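Local coordinates for protein phage terminase large subunit (Thermus phage P7426, PDB 5TGE) that probably cuts the viral genome to begin and end DNA packaging, as the C-terminal, magnesium-dependent nuclease domain of the ATP-driven packaging motor, at residues 156-161 with 170-175; 43-48 with 77-82; 57-62 with 189-194; 26-31 with 65-70. All coordinates share one frame; numbering follows the deposited sequence.

Contact 1: 156-161 with 170-175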
loop_
_atom_site.group_PDB
_atom_site.type_symbol
_atom_site.label_atom_id
_atom_site.label_comp_id
_atom_site.label_asym_id
_atom_site.label_seq_id
_atom_site.Cartn_x
_atom_site.Cartn_y
_atom_site.Cartn_z
ATOM N N ARG A 156 3.338 -13.656 1.301
ATOM C CA ARG A 156 3.368 -15.101 1.099
ATOM C C ARG A 156 1.972 -15.701 1.191
ATOM O O ARG A 156 1.619 -16.597 0.416
ATOM C CB ARG A 156 4.288 -15.758 2.129
ATOM C CG ARG A 156 5.771 -15.636 1.830
ATOM C CD ARG A 156 6.601 -16.481 2.789
ATOM N NE ARG A 156 7.989 -16.025 2.860
ATOM C CZ ARG A 156 8.527 -15.375 3.891
ATOM N NH1 ARG A 156 7.811 -15.097 4.974
ATOM N NH2 ARG A 156 9.799 -15.006 3.843
ATOM N N ASN A 157 1.164 -15.221 2.132
ATOM C CA ASN A 157 -0.135 -15.819 2.409
ATOM C C ASN A 157 -1.206 -15.430 1.396
ATOM O O ASN A 157 -2.290 -16.021 1.410
ATOM C CB ASN A 157 -0.578 -15.423 3.820
ATOM C CG ASN A 157 -1.818 -16.159 4.269
ATOM O OD1 ASN A 157 -1.788 -17.367 4.504
ATOM N ND2 ASN A 157 -2.918 -15.429 4.409
ATOM N N PHE A 158 -0.930 -14.472 0.518
ATOM C CA PHE A 158 -1.895 -14.022 -0.476
ATOM C C PHE A 158 -1.810 -14.943 -1.688
ATOM O O PHE A 158 -0.771 -15.000 -2.354
ATOM C CB PHE A 158 -1.609 -12.571 -0.856
ATOM C CG PHE A 158 -2.784 -11.854 -1.436
ATOM C CD1 PHE A 158 -3.852 -11.482 -0.638
ATOM C CD2 PHE A 158 -2.812 -11.534 -2.777
ATOM C CE1 PHE A 158 -4.934 -10.814 -1.173
ATOM C CE2 PHE A 158 -3.885 -10.868 -3.317
ATOM C CZ PHE A 158 -4.951 -10.506 -2.517
ATOM N N ARG A 159 -2.895 -15.665 -1.972
ATOM C CA ARG A 159 -2.841 -16.789 -2.897
ATOM C C ARG A 159 -4.014 -16.761 -3.866
ATOM O O ARG A 159 -5.031 -16.102 -3.636
ATOM C CB ARG A 159 -2.843 -18.123 -2.145
ATOM C CG ARG A 159 -1.719 -18.246 -1.147
ATOM C CD ARG A 159 -1.795 -19.549 -0.384
ATOM N NE ARG A 159 -0.745 -19.632 0.626
ATOM C CZ ARG A 159 0.538 -19.852 0.354
ATOM N NH1 ARG A 159 0.938 -20.008 -0.900
ATOM N NH2 ARG A 159 1.424 -19.911 1.339
ATOM N N TYR A 160 -3.848 -17.500 -4.961
ATOM C CA TYR A 160 -4.929 -17.765 -5.898
ATOM C C TYR A 160 -5.745 -18.958 -5.423
ATOM O O TYR A 160 -5.199 -19.929 -4.891
ATOM C CB TYR A 160 -4.385 -18.054 -7.298
ATOM C CG TYR A 160 -3.911 -16.841 -8.062
ATOM C CD1 TYR A 160 -4.811 -15.883 -8.506
ATOM C CD2 TYR A 160 -2.566 -16.668 -8.363
ATOM C CE1 TYR A 160 -4.384 -14.776 -9.215
ATOM C CE2 TYR A 160 -2.128 -15.564 -9.071
ATOM C CZ TYR A 160 -3.042 -14.622 -9.494
ATOM O OH TYR A 160 -2.617 -13.521 -10.200
ATOM N N TYR A 161 -7.056 -18.880 -5.626
ATOM C CA TYR A 161 -7.960 -19.977 -5.325
ATOM C C TYR A 161 -8.913 -20.167 -6.494
ATOM O O TYR A 161 -9.433 -19.192 -7.046
ATOM C CB TYR A 161 -8.744 -19.717 -4.031
ATOM C CG TYR A 161 -7.864 -19.682 -2.803
ATOM C CD1 TYR A 161 -7.623 -20.831 -2.064
ATOM C CD2 TYR A 161 -7.262 -18.501 -2.392
ATOM C CE1 TYR A 161 -6.812 -20.804 -0.944
ATOM C CE2 TYR A 161 -6.450 -18.464 -1.275
ATOM C CZ TYR A 161 -6.228 -19.617 -0.556
ATOM O OH TYR A 161 -5.419 -19.582 0.557
ATOM N N MET A 170 -8.271 -14.010 -6.052
ATOM C CA MET A 170 -7.222 -13.715 -5.088
ATOM C C MET A 170 -7.842 -13.564 -3.706
ATOM O O MET A 170 -8.846 -12.862 -3.545
ATOM C CB MET A 170 -6.476 -12.441 -5.484
ATOM C CG MET A 170 -5.331 -12.679 -6.455
ATOM S SD MET A 170 -5.094 -11.352 -7.647
ATOM C CE MET A 170 -5.207 -9.925 -6.582
ATOM N N ARG A 171 -7.249 -14.226 -2.717
ATOM C CA ARG A 171 -7.801 -14.210 -1.373
ATOM C C ARG A 171 -6.678 -14.318 -0.356
ATOM O O ARG A 171 -5.658 -14.970 -0.595
ATOM C CB ARG A 171 -8.802 -15.354 -1.153
ATOM C CG ARG A 171 -10.138 -15.172 -1.847
ATOM C CD ARG A 171 -10.884 -13.964 -1.306
ATOM N NE ARG A 171 -12.224 -13.852 -1.872
ATOM C CZ ARG A 171 -12.488 -13.388 -3.089
ATOM N NH1 ARG A 171 -11.503 -12.993 -3.884
ATOM N NH2 ARG A 171 -13.740 -13.324 -3.516
ATOM N N ALA A 172 -6.881 -13.659 0.778
ATOM C CA ALA A 172 -6.051 -13.839 1.960
ATOM C C ALA A 172 -6.878 -14.625 2.966
ATOM O O ALA A 172 -7.844 -14.099 3.528
ATOM C CB ALA A 172 -5.599 -12.500 2.536
ATOM N N TYR A 173 -6.527 -15.892 3.156
ATOM C CA TYR A 173 -7.083 -16.705 4.218
ATOM C C TYR A 173 -6.008 -16.872 5.296
ATOM O O TYR A 173 -5.080 -16.057 5.390
ATOM C CB TYR A 173 -7.600 -18.025 3.635
ATOM C CG TYR A 173 -8.832 -17.844 2.774
ATOM C CD1 TYR A 173 -9.987 -17.278 3.298
ATOM C CD2 TYR A 173 -8.845 -18.240 1.444
ATOM C CE1 TYR A 173 -11.117 -17.103 2.522
ATOM C CE2 TYR A 173 -9.974 -18.073 0.658
ATOM C CZ TYR A 173 -11.106 -17.504 1.204
ATOM O OH TYR A 173 -12.232 -17.332 0.433
ATOM N N GLY A 174 -6.131 -17.914 6.109
ATOM C CA GLY A 174 -5.281 -18.008 7.278
ATOM C C GLY A 174 -5.589 -16.865 8.221
ATOM O O GLY A 174 -6.709 -16.777 8.735
ATOM N N ARG A 175 -4.621 -15.973 8.450
ATOM C CA ARG A 175 -4.910 -14.772 9.228
ATOM C C ARG A 175 -5.998 -13.941 8.568
ATOM O O ARG A 175 -6.797 -13.296 9.258
ATOM C CB ARG A 175 -3.650 -13.925 9.405
ATOM C CG ARG A 175 -2.542 -14.586 10.194
ATOM C CD ARG A 175 -1.495 -13.559 10.598
ATOM N NE ARG A 175 -0.139 -14.080 10.464
ATOM C CZ ARG A 175 0.492 -14.788 11.396
ATOM N NH1 ARG A 175 -0.106 -15.071 12.545
ATOM N NH2 ARG A 175 1.727 -15.217 11.174
HETATM O O HOH W 1 -4.588 -17.394 1.782
#
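Arg-159 and Arg-171 form the antiparallel hydrogen-bonded pair between strands 158-161 and 170-172, whose directions differ by 133°. Arg-171 N donates to Arg-159 O at 3.0 Å, and Arg-159 N returns a bond to Arg-171 O at 3.2 Å. One sheet face carries Phe-158, Tyr-160, Met-170 and Ala-172. There the bent Met-170 chain slips between two rings: its CE lies in the plane of the Phe-158 ring, at the edge, 3.6 Å from CE2, while its CG reaches Tyr-160 CE1. The sulfur sits obliquely to the Tyr-160 ring, a Met-aromatic contact with SD 4.8 Å from the centroid. Ala-172 CB closes on another edge atom, Phe-158 CD1, at 3.8 Å. Further along, Tyr-173 points the CD2 edge of its ring at one face of Tyr-161, a T-shaped stack with planes 77° apart. A water accepts from Tyr-173 N, donates to Asn-157 O, and also hydrogen-bonds Tyr-161 OH at 2.6 Å, thereby tying that ring to both backbones. Asn-157 ND2 is modelled donating to Tyr-173 O, though the length of that bond is doubtful. Ile-131 of helix 124-139 packs on Phe-158 and Met-170. The whole is a two-stranded beta hairpin at the surface of the RNase H-like nuclease domain, with Ala-172 about 8 Å, side chain to side chain, from Asp-179, a predicted magnesium ligand.

Contact 2: 43-48 with 77-82; sequences ADFGKN and DQVARL
Ala-43, at the end of strand 39-44, turns its CB toward Leu-82 of helix 75-87, and the two meet loosely, CB to CD1 at 4.4 Å. Asp-44, between the two touching residues Ala-43 and Phe-45, is a predicted ligand of both catalytic magnesium ions. Phe-45 carries most of the apolar contact. Its chi1 of 75° sets CG between the backbone N and the carbonyl carbon, and from there the ring runs roughly perpendicular to the Leu-82 side chain, Phe-45 CZ lying 3.9 Å from Leu-82 CD2. Val-79 CG2 comes to the ring's edge, 4.3 Å from Phe-45 CE1, and Gln-78 OE1 also lies near the ring plane, 3.6 Å from Phe-45 CB. Gly-46 then brings its backbone up to the Gln-78 amide, which stands 73° to the Phe-45 ring. Both bonds here are weak: Gly-46 N donates to Gln-78 OE1 at 3.4 Å, fairly straight, whereas Gln-78 NE2 reaches Gly-46 O on a bent path of 127°. Gly-46 O in fact sits nearer to Gln-78 OE1, at 2.8 Å, an acceptor pair that is not a bond, which leaves the NE2 bond doubtful. The firmer partner of NE2 is Ala-73 O, just ahead of the helix. Beyond, Lys-47 makes a cation-pi contact with Trp-75. Packed this way, helix 75-87 lies against the central sheet of the RNase H-like domain: Leu-82 also touches Phe-54 of strand 51-58, Val-94 of strand 93-96 and Leu-109 of helix 108-112.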
loop_
_atom_site.group_PDB
_atom_site.type_symbol
_atom_site.label_atom_id
_atom_site.label_comp_id
_atom_site.label_asym_id
_atom_site.label_seq_id
_atom_site.Cartn_x
_atom_site.Cartn_y
_atom_site.Cartn_z
ATOM N N ALA A 43 -2.762 3.996 0.915
ATOM C CA ALA A 43 -3.474 3.960 2.191
ATOM C C ALA A 43 -4.658 3.002 2.092
ATOM O O ALA A 43 -5.664 3.313 1.449
ATOM C CB ALA A 43 -3.936 5.359 2.593
ATOM N N ASP A 44 -4.527 1.835 2.722
ATOM C CA ASP A 44 -5.661 0.956 2.986
ATOM C C ASP A 44 -6.202 1.313 4.364
ATOM O O ASP A 44 -5.578 0.994 5.382
ATOM C CB ASP A 44 -5.259 -0.517 2.926
ATOM C CG ASP A 44 -6.454 -1.449 3.021
ATOM O OD1 ASP A 44 -6.465 -2.484 2.325
ATOM O OD2 ASP A 44 -7.387 -1.141 3.792
ATOM N N PHE A 45 -7.350 1.983 4.402
ATOM C CA PHE A 45 -7.931 2.393 5.672
ATOM C C PHE A 45 -9.421 2.615 5.482
ATOM O O PHE A 45 -9.940 2.584 4.363
ATOM C CB PHE A 45 -7.242 3.650 6.221
ATOM C CG PHE A 45 -7.625 4.944 5.513
ATOM C CD1 PHE A 45 -7.965 6.073 6.250
ATOM C CD2 PHE A 45 -7.604 5.047 4.127
ATOM C CE1 PHE A 45 -8.299 7.266 5.624
ATOM C CE2 PHE A 45 -7.940 6.245 3.495
ATOM C CZ PHE A 45 -8.286 7.352 4.249
ATOM N N GLY A 46 -10.106 2.850 6.595
ATOM C CA GLY A 46 -11.550 2.918 6.568
ATOM C C GLY A 46 -12.118 3.107 7.956
ATOM O O GLY A 46 -11.390 3.209 8.949
ATOM N N LYS A 47 -13.453 3.138 8.008
ATOM C CA LYS A 47 -14.140 3.421 9.263
ATOM C C LYS A 47 -14.249 2.184 10.147
ATOM O O LYS A 47 -14.013 2.265 11.357
ATOM C CB LYS A 47 -15.530 4.001 8.985
ATOM C CG LYS A 47 -15.578 5.519 9.011
ATOM C CD LYS A 47 -17.000 6.020 8.842
ATOM C CE LYS A 47 -17.094 7.524 9.027
ATOM N NZ LYS A 47 -16.545 7.958 10.341
ATOM N N ASN A 48 -14.596 1.037 9.569
ATOM C CA ASN A 48 -14.793 -0.206 10.315
ATOM C C ASN A 48 -13.775 -1.220 9.804
ATOM O O ASN A 48 -14.111 -2.139 9.051
ATOM C CB ASN A 48 -16.235 -0.704 10.160
ATOM C CG ASN A 48 -17.243 0.219 10.818
ATOM O OD1 ASN A 48 -16.941 0.871 11.818
ATOM N ND2 ASN A 48 -18.445 0.281 10.259
ATOM N N ASP A 77 -8.157 8.952 14.576
ATOM C CA ASP A 77 -6.733 8.659 14.700
ATOM C C ASP A 77 -6.113 8.372 13.339
ATOM O O ASP A 77 -5.043 8.897 13.008
ATOM C CB ASP A 77 -6.519 7.474 15.642
ATOM C CG ASP A 77 -6.035 7.895 17.016
ATOM O OD1 ASP A 77 -6.322 9.037 17.432
ATOM O OD2 ASP A 77 -5.369 7.077 17.685
ATOM N N GLN A 78 -6.772 7.535 12.536
ATOM C CA GLN A 78 -6.245 7.199 11.216
ATOM C C GLN A 78 -6.031 8.451 10.377
ATOM O O GLN A 78 -4.976 8.626 9.756
ATOM C CB GLN A 78 -7.199 6.238 10.507
ATOM C CG GLN A 78 -7.360 4.901 11.202
ATOM C CD GLN A 78 -8.546 4.123 10.679
ATOM O OE1 GLN A 78 -8.741 4.004 9.469
ATOM N NE2 GLN A 78 -9.355 3.593 11.589
ATOM N N VAL A 79 -7.024 9.340 10.354
ATOM C CA VAL A 79 -6.952 10.518 9.498
ATOM C C VAL A 79 -5.926 11.509 10.029
ATOM O O VAL A 79 -5.171 12.113 9.259
ATOM C CB VAL A 79 -8.348 11.152 9.368
ATOM C CG1 VAL A 79 -8.268 12.489 8.670
ATOM C CG2 VAL A 79 -9.280 10.213 8.609
ATOM N N ALA A 80 -5.885 11.703 11.348
ATOM C CA ALA A 80 -4.895 12.606 11.923
ATOM C C ALA A 80 -3.480 12.112 11.650
ATOM O O ALA A 80 -2.572 12.911 11.393
ATOM C CB ALA A 80 -5.133 12.754 13.425
ATOM N N ARG A 81 -3.274 10.796 11.694
ATOM C CA ARG A 81 -1.949 10.239 11.462
ATOM C C ARG A 81 -1.620 10.158 9.979
ATOM O O ARG A 81 -0.451 10.293 9.601
ATOM C CB ARG A 81 -1.848 8.860 12.116
ATOM C CG ARG A 81 -1.906 8.916 13.636
ATOM C CD ARG A 81 -2.269 7.577 14.245
ATOM N NE ARG A 81 -1.152 6.638 14.237
ATOM C CZ ARG A 81 -1.238 5.368 14.620
ATOM N NH1 ARG A 81 -2.395 4.870 15.040
ATOM N NH2 ARG A 81 -0.165 4.591 14.579
ATOM N N LEU A 82 -2.626 9.945 9.127
ATOM C CA LEU A 82 -2.409 10.058 7.689
ATOM C C LEU A 82 -1.980 11.470 7.319
ATOM O O LEU A 82 -1.094 11.660 6.478
ATOM C CB LEU A 82 -3.682 9.675 6.935
ATOM C CG LEU A 82 -3.606 9.727 5.407
ATOM C CD1 LEU A 82 -2.507 8.818 4.873
ATOM C CD2 LEU A 82 -4.947 9.351 4.801
#

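Contact 3: 57-62 with 189-194; sequences LDLDTG and SQYEGK
Asp-58 OD1 takes two backbone N-H groups and so shapes the turn that sets Leu-59 and Gly-62 against Tyr-191. Asp-60 N meets it almost head-on at 2.9 Å, making an Asx turn; Thr-61 N, at 3.1 Å, arrives from well above the carboxylate plane and completes an Asx motif. His-37 holds the other oxygen, OD2, so the carboxylate is fixed at both ends. This turn joins strands 51-58 and 63-71 of the RNase H-like sheet, and the chain following helix 179-188 lies across it. No direct hydrogen bond crosses between the two segments. A water does the bridging instead, donating to Leu-59 O at 3.0 Å and accepting from Glu-192 N at 2.6 Å. Around it the contact is apolar. Leu-57 CD2 lies 4.0 Å from Tyr-191 CB, the two side chains crossing at about a right angle, and Leu-59 CD2 reaches over the backbone of Gln-190 and Tyr-191. The Gln-190 chain bends at chi2, -67°, and its amide turns off to donate through NE2 to Ser-189 OG, with Tyr-93 binding OE1. Gly-62 O accepts a hydrogen bond from Tyr-188 OH. At this glycine, which has positive phi, the Tyr-191 ring comes up obliquely to the backbone, and Tyr-191 CE1 lies 3.3 Å from Gly-62 CA.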
loop_
_atom_site.group_PDB
_atom_site.type_symbol
_atom_site.label_atom_id
_atom_site.label_comp_id
_atom_site.label_asym_id
_atom_site.label_seq_id
_atom_site.Cartn_x
_atom_site.Cartn_y
_atom_site.Cartn_z
ATOM N N LEU A 57 5.805 5.739 -0.446
ATOM C CA LEU A 57 6.649 5.311 -1.554
ATOM C C LEU A 57 7.504 6.476 -2.036
ATOM O O LEU A 57 6.995 7.582 -2.248
ATOM C CB LEU A 57 5.798 4.774 -2.706
ATOM C CG LEU A 57 6.544 4.406 -3.989
ATOM C CD1 LEU A 57 7.644 3.390 -3.720
ATOM C CD2 LEU A 57 5.571 3.871 -5.019
ATOM N N ASP A 58 8.802 6.227 -2.199
ATOM C CA ASP A 58 9.713 7.197 -2.799
ATOM C C ASP A 58 9.675 6.997 -4.309
ATOM O O ASP A 58 10.183 5.996 -4.824
ATOM C CB ASP A 58 11.127 7.025 -2.250
ATOM C CG ASP A 58 12.080 8.109 -2.727
ATOM O OD1 ASP A 58 12.003 8.503 -3.910
ATOM O OD2 ASP A 58 12.909 8.574 -1.913
ATOM N N LEU A 59 9.069 7.947 -5.023
ATOM C CA LEU A 59 8.835 7.772 -6.450
ATOM C C LEU A 59 10.099 7.910 -7.286
ATOM O O LEU A 59 10.082 7.530 -8.462
ATOM C CB LEU A 59 7.784 8.774 -6.927
ATOM C CG LEU A 59 6.350 8.437 -6.514
ATOM C CD1 LEU A 59 5.439 9.633 -6.734
ATOM C CD2 LEU A 59 5.835 7.227 -7.282
ATOM N N ASP A 60 11.185 8.435 -6.720
ATOM C CA ASP A 60 12.457 8.493 -7.425
ATOM C C ASP A 60 13.281 7.224 -7.252
ATOM O O ASP A 60 14.005 6.834 -8.175
ATOM C CB ASP A 60 13.273 9.694 -6.943
ATOM C CG ASP A 60 12.614 11.017 -7.280
ATOM O OD1 ASP A 60 11.780 11.049 -8.209
ATOM O OD2 ASP A 60 12.935 12.026 -6.621
ATOM N N THR A 61 13.187 6.573 -6.090
ATOM C CA THR A 61 13.959 5.371 -5.811
ATOM C C THR A 61 13.137 4.091 -5.843
ATOM O O THR A 61 13.723 3.006 -5.912
ATOM C CB THR A 61 14.635 5.475 -4.435
ATOM O OG1 THR A 61 13.647 5.347 -3.405
ATOM C CG2 THR A 61 15.350 6.809 -4.281
ATOM N N GLY A 62 11.809 4.186 -5.792
ATOM C CA GLY A 62 10.971 3.003 -5.795
ATOM C C GLY A 62 10.963 2.233 -4.495
ATOM O O GLY A 62 10.631 1.043 -4.493
ATOM N N SER A 189 1.149 1.752 -7.752
ATOM C CA SER A 189 0.404 2.109 -8.953
ATOM C C SER A 189 0.898 3.429 -9.533
ATOM O O SER A 189 0.823 3.640 -10.748
ATOM C CB SER A 189 -1.091 2.200 -8.641
ATOM O OG SER A 189 -1.384 3.373 -7.901
ATOM N N GLN A 190 1.408 4.318 -8.685
ATOM C CA GLN A 190 1.920 5.612 -9.115
ATOM C C GLN A 190 3.370 5.561 -9.579
ATOM O O GLN A 190 3.926 6.610 -9.920
ATOM C CB GLN A 190 1.808 6.620 -7.969
ATOM C CG GLN A 190 0.439 6.682 -7.312
ATOM C CD GLN A 190 -0.622 7.223 -8.240
ATOM O OE1 GLN A 190 -0.563 8.379 -8.659
ATOM N NE2 GLN A 190 -1.601 6.389 -8.572
ATOM N N TYR A 191 3.991 4.386 -9.609
ATOM C CA TYR A 191 5.436 4.285 -9.771
ATOM C C TYR A 191 5.797 4.105 -11.240
ATOM O O TYR A 191 5.346 3.153 -11.887
ATOM C CB TYR A 191 5.990 3.128 -8.945
ATOM C CG TYR A 191 7.467 2.909 -9.149
ATOM C CD1 TYR A 191 8.396 3.793 -8.620
ATOM C CD2 TYR A 191 7.934 1.823 -9.874
ATOM C CE1 TYR A 191 9.750 3.600 -8.806
ATOM C CE2 TYR A 191 9.286 1.620 -10.064
ATOM C CZ TYR A 191 10.189 2.512 -9.528
ATOM O OH TYR A 191 11.538 2.316 -9.715
ATOM N N GLU A 192 6.619 5.014 -11.757
ATOM C CA GLU A 192 7.195 4.877 -13.087
ATOM C C GLU A 192 8.580 4.256 -12.952
ATOM O O GLU A 192 9.484 4.869 -12.373
ATOM C CB GLU A 192 7.298 6.232 -13.789
ATOM C CG GLU A 192 6.145 7.185 -13.519
ATOM C CD GLU A 192 6.337 8.525 -14.200
ATOM O OE1 GLU A 192 7.480 9.027 -14.212
ATOM O OE2 GLU A 192 5.348 9.073 -14.730
ATOM N N GLY A 193 8.745 3.046 -13.479
ATOM C CA GLY A 193 10.059 2.436 -13.553
ATOM C C GLY A 193 10.612 2.562 -14.955
ATOM O O GLY A 193 11.456 3.419 -15.234
ATOM N N LYS A 194 10.137 1.686 -15.839
ATOM C CA LYS A 194 10.210 1.886 -17.279
ATOM C C LYS A 194 8.814 1.908 -17.891
ATOM O O LYS A 194 8.678 1.848 -19.118
ATOM C CB LYS A 194 11.075 0.801 -17.930
ATOM C CG LYS A 194 12.530 0.807 -17.472
ATOM C CD LYS A 194 13.183 2.159 -17.704
ATOM C CE LYS A 194 14.661 2.137 -17.392
ATOM N NZ LYS A 194 14.941 1.613 -16.027
HETATM O O HOH W 2 7.810 6.786 -10.318
#

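Contact 4: 26-31 with 65-70; sequences TRLVVE and VCLERM
Arg-27 swings CG opposite its own carbonyl carbon (chi1 -56°) and runs straight on to NE, while Glu-68 sets CG anti to its backbone N (chi1 -161°) and runs out extended, so that the two chains cross on one face of the sheet. The guanidinium and carboxylate planes are 23° apart, yet the pair is only a long salt bridge, Arg-27 NE to Glu-68 OE1 at 3.8 Å. Each has a stronger partner elsewhere: Asp-88 takes Arg-27 NH2, and Arg-81 of helix 75-87 binds both Glu-68 OE2 and Thr-26 OG1. Cys-66 SG lies alongside the aliphatic part of Arg-27, 3.8 Å from Arg-27 CB, with Val-29 CG2 also close. On the other face Leu-28 and Leu-67 run next to each other in the same direction, Leu-28 CD1 to Leu-67 CD2 at 4.2 Å. Their backbones make the antiparallel hydrogen-bonded pair, Leu-28 N to Leu-67 O at 2.7 Å with the return bond, Leu-67 N to Leu-28 O, at 3.1 Å. Past Val-29 the pairing changes: Val-65 O accepts two successive donors, Val-30 N at 2.8 Å from above the carbonyl plane and Glu-31 N at 3.3 Å on an in-plane lone pair, a pattern resembling a classic beta bulge. Strand 63-71 sits between 27-29 and 51-58 in the central sheet, strand 17-24 flanks 27-29 beyond, and Leu-85 of helix 75-87 covers the Arg-27, Cys-66 and Glu-68 face.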
loop_
_atom_site.group_PDB
_atom_site.type_symbol
_atom_site.label_atom_id
_atom_site.label_comp_id
_atom_site.label_asym_id
_atom_site.label_seq_id
_atom_site.Cartn_x
_atom_site.Cartn_y
_atom_site.Cartn_z
ATOM N N THR A 26 4.760 4.433 15.864
ATOM C CA THR A 26 4.227 3.285 15.147
ATOM C C THR A 26 4.732 3.213 13.713
ATOM O O THR A 26 4.296 2.336 12.960
ATOM C CB THR A 26 2.695 3.321 15.158
ATOM O OG1 THR A 26 2.225 4.273 14.196
ATOM C CG2 THR A 26 2.182 3.700 16.545
ATOM N N ARG A 27 5.643 4.101 13.322
ATOM C CA ARG A 27 6.198 4.104 11.978
ATOM C C ARG A 27 7.398 3.169 11.896
ATOM O O ARG A 27 8.233 3.132 12.805
ATOM C CB ARG A 27 6.633 5.514 11.573
ATOM C CG ARG A 27 5.555 6.579 11.655
ATOM C CD ARG A 27 6.105 7.909 11.164
ATOM N NE ARG A 27 5.147 9.003 11.291
ATOM C CZ ARG A 27 5.367 10.242 10.860
ATOM N NH1 ARG A 27 6.511 10.552 10.267
ATOM N NH2 ARG A 27 4.438 11.173 11.020
ATOM N N LEU A 28 7.474 2.409 10.804
ATOM C CA LEU A 28 8.701 1.713 10.422
ATOM C C LEU A 28 9.424 2.624 9.438
ATOM O O LEU A 28 9.079 2.677 8.255
ATOM C CB LEU A 28 8.404 0.351 9.804
ATOM C CG LEU A 28 7.346 -0.549 10.447
ATOM C CD1 LEU A 28 7.391 -1.917 9.786
ATOM C CD2 LEU A 28 7.532 -0.671 11.950
ATOM N N VAL A 29 10.427 3.349 9.921
ATOM C CA VAL A 29 11.068 4.406 9.148
ATOM C C VAL A 29 12.362 3.868 8.555
ATOM O O VAL A 29 13.272 3.460 9.288
ATOM C CB VAL A 29 11.333 5.649 10.011
ATOM C CG1 VAL A 29 11.976 6.739 9.176
ATOM C CG2 VAL A 29 10.031 6.152 10.632
ATOM N N VAL A 30 12.445 3.877 7.228
ATOM C CA VAL A 30 13.679 3.532 6.531
ATOM C C VAL A 30 14.509 4.774 6.239
ATOM O O VAL A 30 15.730 4.763 6.401
ATOM C CB VAL A 30 13.347 2.764 5.236
ATOM C CG1 VAL A 30 14.619 2.428 4.465
ATOM C CG2 VAL A 30 12.560 1.497 5.549
ATOM N N GLU A 31 13.858 5.853 5.807
ATOM C CA GLU A 31 14.538 7.091 5.462
ATOM C C GLU A 31 13.608 8.262 5.734
ATOM O O GLU A 31 12.386 8.149 5.602
ATOM C CB GLU A 31 14.975 7.103 3.993
ATOM C CG GLU A 31 16.198 6.262 3.700
ATOM C CD GLU A 31 16.562 6.271 2.232
ATOM O OE1 GLU A 31 15.876 6.972 1.457
ATOM O OE2 GLU A 31 17.531 5.577 1.852
ATOM N N VAL A 65 9.816 3.980 1.961
ATOM C CA VAL A 65 10.692 4.577 2.966
ATOM C C VAL A 65 10.053 4.669 4.340
ATOM O O VAL A 65 10.755 4.955 5.318
ATOM C CB VAL A 65 11.144 5.984 2.531
ATOM C CG1 VAL A 65 11.886 5.912 1.203
ATOM C CG2 VAL A 65 9.956 6.928 2.430
ATOM N N CYS A 66 8.746 4.442 4.448
ATOM C CA CYS A 66 8.078 4.475 5.741
ATOM C C CYS A 66 6.782 3.688 5.638
ATOM O O CYS A 66 6.107 3.727 4.607
ATOM C CB CYS A 66 7.795 5.914 6.193
ATOM S SG CYS A 66 7.031 6.036 7.825
ATOM N N LEU A 67 6.446 2.974 6.709
ATOM C CA LEU A 67 5.207 2.212 6.771
ATOM C C LEU A 67 4.591 2.377 8.150
ATOM O O LEU A 67 5.302 2.396 9.159
ATOM C CB LEU A 67 5.438 0.726 6.480
ATOM C CG LEU A 67 4.149 -0.086 6.349
ATOM C CD1 LEU A 67 4.156 -0.911 5.074
ATOM C CD2 LEU A 67 3.961 -0.975 7.563
ATOM N N GLU A 68 3.268 2.498 8.185
ATOM C CA GLU A 68 2.530 2.699 9.424
ATOM C C GLU A 68 1.347 1.746 9.432
ATOM O O GLU A 68 0.501 1.798 8.532
ATOM C CB GLU A 68 2.064 4.151 9.554
ATOM C CG GLU A 68 1.711 4.561 10.967
ATOM C CD GLU A 68 1.484 6.053 11.097
ATOM O OE1 GLU A 68 2.163 6.823 10.386
ATOM O OE2 GLU A 68 0.628 6.457 11.910
ATOM N N ARG A 69 1.295 0.874 10.433
ATOM C CA ARG A 69 0.220 -0.095 10.589
ATOM C C ARG A 69 -0.389 0.092 11.969
ATOM O O ARG A 69 0.340 0.210 12.959
ATOM C CB ARG A 69 0.739 -1.526 10.414
ATOM C CG ARG A 69 -0.343 -2.594 10.347
ATOM C CD ARG A 69 0.233 -3.909 9.833
ATOM N NE ARG A 69 -0.801 -4.893 9.518
ATOM C CZ ARG A 69 -1.111 -5.942 10.275
ATOM N NH1 ARG A 69 -0.474 -6.174 11.416
ATOM N NH2 ARG A 69 -2.068 -6.769 9.885
ATOM N N MET A 70 -1.718 0.136 12.030
ATOM C CA MET A 70 -2.424 0.385 13.280
ATOM C C MET A 70 -3.592 -0.581 13.391
ATOM O O MET A 70 -4.361 -0.742 12.439
ATOM C CB MET A 70 -2.916 1.836 13.357
ATOM C CG MET A 70 -3.854 2.244 12.236
ATOM S SD MET A 70 -3.634 3.968 11.757
ATOM C CE MET A 70 -2.158 3.837 10.749
#

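How the contacts relate
Contacts 2, 3 and 4 all reach the central mixed sheet of the RNase H-like nuclease domain, while contact 1 is a separate hairpin at the surface, its centre about 24 to 26 Å from theirs. Contacts 2 and 4, about 14 Å apart between centres, are joined through Arg-81, which bonds Thr-26 and Glu-68. Contacts 3 and 4 touch where Asp-58 packs on Val-65, on adjacent strands. Along the chain contacts 2, 3 and 4 interleave pairwise, and contact 1 is nested inside the long loop that contact 3 closes. Contact 2 includes the predicted magnesium ligand Asp-44, and contact 1 lies near that site, nearest atoms of the two about 9 Å apart.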